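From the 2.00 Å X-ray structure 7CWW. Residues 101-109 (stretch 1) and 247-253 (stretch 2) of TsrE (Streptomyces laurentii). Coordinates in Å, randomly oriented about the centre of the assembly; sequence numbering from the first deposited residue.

Stretch 1 101-109: GGTAGLGLA
Stretch 2, residues 247-253: GRFYLYA

A single direct hydrogen bond joins these two stretches, and two waters supply the rest of the polar bridging. Y250 N donates to G101 O at 3.1 Å with an N-H...O angle of 173°, essentially linear. G101 O also lies 3.5 Å from F249 CA, with 140° at the hydrogen, a CA-H...O contact, and accepts a proton from water 2 at 2.8 Å. Water 2 also donates to R248 O (2.7 Å) and accepts from A104 N (3.0 Å), thereby linking two carbonyls that cannot bond each other. Water 1 accepts from G101 N (3.1 Å) and Y252 N (2.9 Å) and lies 2.7 Å from Y250 O.

Stretch 2 has no regular secondary structure. After G247 (phi/psi 81/14), which closes a helix with a Schellman motif, R248 is at -97/-31 and residues 249-253 are extended, with phi from -154 to -101° and psi from 112 to 167°. Stretch 1 begins with two positive-phi glycines, G101 (104/-10) and G102 (87/-172); at these angles a CB would jam against the preceding carbonyl oxygen. T103 is at -56/-40, A104 at -72/-14 and G105 at -93/-2; residues 106-109 are helical, and the helix continues later in the chain. G105 N bonds G102 O at 2.9 Å, and A109 N bonds G105 O at 3.1 Å. The register places G101 CA 4.8 Å from F249 CA and A104 CA 5.9 Å from R248 CA. Residue numbers thus rise in stretch 1 as they fall in stretch 2, and the local CA traces, G101 to A104 and R248 to F249, are roughly antiparallel.

The absence of a side chain at G102 leaves room for the Y252 ring. An ideal CB on G102 would lie 2.9 Å from Y252 CE1, a clash; with none there, G102 CA approaches Y252 OH to 3.3 Å. Y252 has chi1 60° (p) and chi2 -88°, and its hydroxyl is hydrogen-bonded elsewhere in the structure.

F249 (chi1 -72°, m; chi2 3°) is the main buried side chain of stretch 2. Its CA-to-CB bond points sideways, but the ring end comes nearer stretch 1. F249 CE1 lies 3.4 Å from A104 O and 3.6 Å from G105 CA, both oblique to the ring. L108 CD2 meets F249 CE2 at 3.8 Å, an apolar contact at the ring edge, from a rotamer with chi1 -162° (t) and chi2 63° (p).

A104 CB points toward stretch 2, 3.2 Å from R248 O and 4.1 Å from R248 CB. R248 (m, t, m; chi4 115°) carries its guanidinium with A104 O near its plane, at the edge. The stretches together bury 391 Å².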

# COMPACT_ATOMS: atom_id res chain seq x y z
N GLY A 101 6.62 10.04 -5.81
CA GLY A 101 7.11 11.39 -5.58
C GLY A 101 8.19 11.85 -6.53
O GLY A 101 8.53 13.05 -6.52
N GLY A 102 8.75 10.97 -7.36
CA GLY A 102 9.77 11.38 -8.31
C GLY A 102 11.16 11.33 -7.70
O GLY A 102 11.37 10.87 -6.58
N THR A 103 12.13 11.86 -8.46
CA THR A 103 13.52 11.79 -8.03
C THR A 103 13.72 12.41 -6.64
O THR A 103 14.46 11.87 -5.82
CB THR A 103 14.42 12.48 -9.05
OG1 THR A 103 14.17 13.90 -9.03
CG2 THR A 103 14.16 11.95 -10.46
N ALA A 104 13.05 13.54 -6.37
CA ALA A 104 13.28 14.23 -5.11
C ALA A 104 12.67 13.49 -3.92
O ALA A 104 13.02 13.80 -2.77
CB ALA A 104 12.72 15.64 -5.18
N GLY A 105 11.79 12.52 -4.18
CA GLY A 105 11.13 11.77 -3.14
C GLY A 105 11.80 10.48 -2.74
O GLY A 105 11.32 9.80 -1.82
N LEU A 106 12.91 10.12 -3.38
CA LEU A 106 13.52 8.82 -3.14
C LEU A 106 14.04 8.71 -1.71
O LEU A 106 13.81 7.71 -1.03
CB LEU A 106 14.66 8.58 -4.14
CG LEU A 106 15.35 7.21 -4.04
CD1 LEU A 106 14.36 6.06 -4.23
CD2 LEU A 106 16.51 7.09 -5.03
N GLY A 107 14.75 9.74 -1.24
CA GLY A 107 15.32 9.68 0.10
C GLY A 107 14.26 9.51 1.18
O GLY A 107 14.43 8.71 2.11
N LEU A 108 13.15 10.23 1.06
CA LEU A 108 12.08 10.08 2.04
C LEU A 108 11.49 8.68 2.00
O LEU A 108 11.26 8.08 3.05
CB LEU A 108 10.99 11.13 1.81
CG LEU A 108 10.01 11.40 2.96
CD1 LEU A 108 10.72 11.95 4.19
CD2 LEU A 108 8.93 12.38 2.52
N ALA A 109 11.24 8.13 0.81
CA ALA A 109 10.71 6.77 0.72
C ALA A 109 11.67 5.76 1.34
O ALA A 109 11.24 4.87 2.08
CB ALA A 109 10.41 6.40 -0.75
N GLY A 247 7.44 22.38 -4.13
CA GLY A 247 7.69 22.15 -5.55
C GLY A 247 8.63 21.01 -5.86
O GLY A 247 9.09 20.90 -7.01
N ARG A 248 8.92 20.15 -4.90
CA ARG A 248 9.92 19.11 -5.08
C ARG A 248 9.32 17.76 -5.46
O ARG A 248 9.97 16.99 -6.17
CB ARG A 248 10.74 18.96 -3.79
CG ARG A 248 11.74 20.11 -3.55
CD ARG A 248 12.63 19.79 -2.35
NE ARG A 248 11.87 19.83 -1.10
CZ ARG A 248 11.64 18.78 -0.32
NH1 ARG A 248 10.93 18.94 0.79
NH2 ARG A 248 12.10 17.58 -0.64
N PHE A 249 8.11 17.45 -5.00
CA PHE A 249 7.50 16.15 -5.21
C PHE A 249 6.49 16.24 -6.35
O PHE A 249 5.76 17.23 -6.47
CB PHE A 249 6.80 15.66 -3.94
CG PHE A 249 7.73 15.24 -2.83
CD1 PHE A 249 9.11 15.38 -2.95
CD2 PHE A 249 7.22 14.71 -1.65
CE1 PHE A 249 9.96 14.98 -1.92
CE2 PHE A 249 8.06 14.32 -0.62
CZ PHE A 249 9.43 14.46 -0.75
N TYR A 250 6.46 15.20 -7.18
CA TYR A 250 5.53 15.10 -8.31
C TYR A 250 5.06 13.66 -8.41
O TYR A 250 5.82 12.73 -8.13
CB TYR A 250 6.19 15.56 -9.62
CG TYR A 250 6.59 17.01 -9.56
CD1 TYR A 250 5.68 18.01 -9.87
CD2 TYR A 250 7.87 17.37 -9.12
CE1 TYR A 250 6.03 19.35 -9.76
CE2 TYR A 250 8.23 18.70 -9.02
CZ TYR A 250 7.30 19.69 -9.34
OH TYR A 250 7.65 21.02 -9.23
N LEU A 251 3.80 13.47 -8.78
CA LEU A 251 3.21 12.14 -8.90
C LEU A 251 3.09 11.81 -10.38
O LEU A 251 2.30 12.45 -11.10
CB LEU A 251 1.86 12.06 -8.19
CG LEU A 251 1.90 12.18 -6.65
CD1 LEU A 251 0.50 11.99 -6.01
CD2 LEU A 251 2.92 11.19 -6.03
N TYR A 252 3.88 10.85 -10.85
CA TYR A 252 3.86 10.49 -12.26
C TYR A 252 4.31 9.04 -12.42
O TYR A 252 4.86 8.43 -11.50
CB TYR A 252 4.75 11.43 -13.08
CG TYR A 252 6.21 11.45 -12.67
CD1 TYR A 252 6.65 12.32 -11.67
CD2 TYR A 252 7.15 10.63 -13.29
CE1 TYR A 252 7.99 12.36 -11.30
CE2 TYR A 252 8.50 10.66 -12.93
CZ TYR A 252 8.91 11.53 -11.92
OH TYR A 252 10.23 11.58 -11.55
N ALA A 253 4.09 8.51 -13.62
CA ALA A 253 4.59 7.23 -14.06
C ALA A 253 5.54 7.47 -15.23
O ALA A 253 5.49 8.50 -15.91
CB ALA A 253 3.46 6.28 -14.49
O HOH W 1 5.76 10.10 -8.75
O HOH W 2 10.54 14.75 -7.50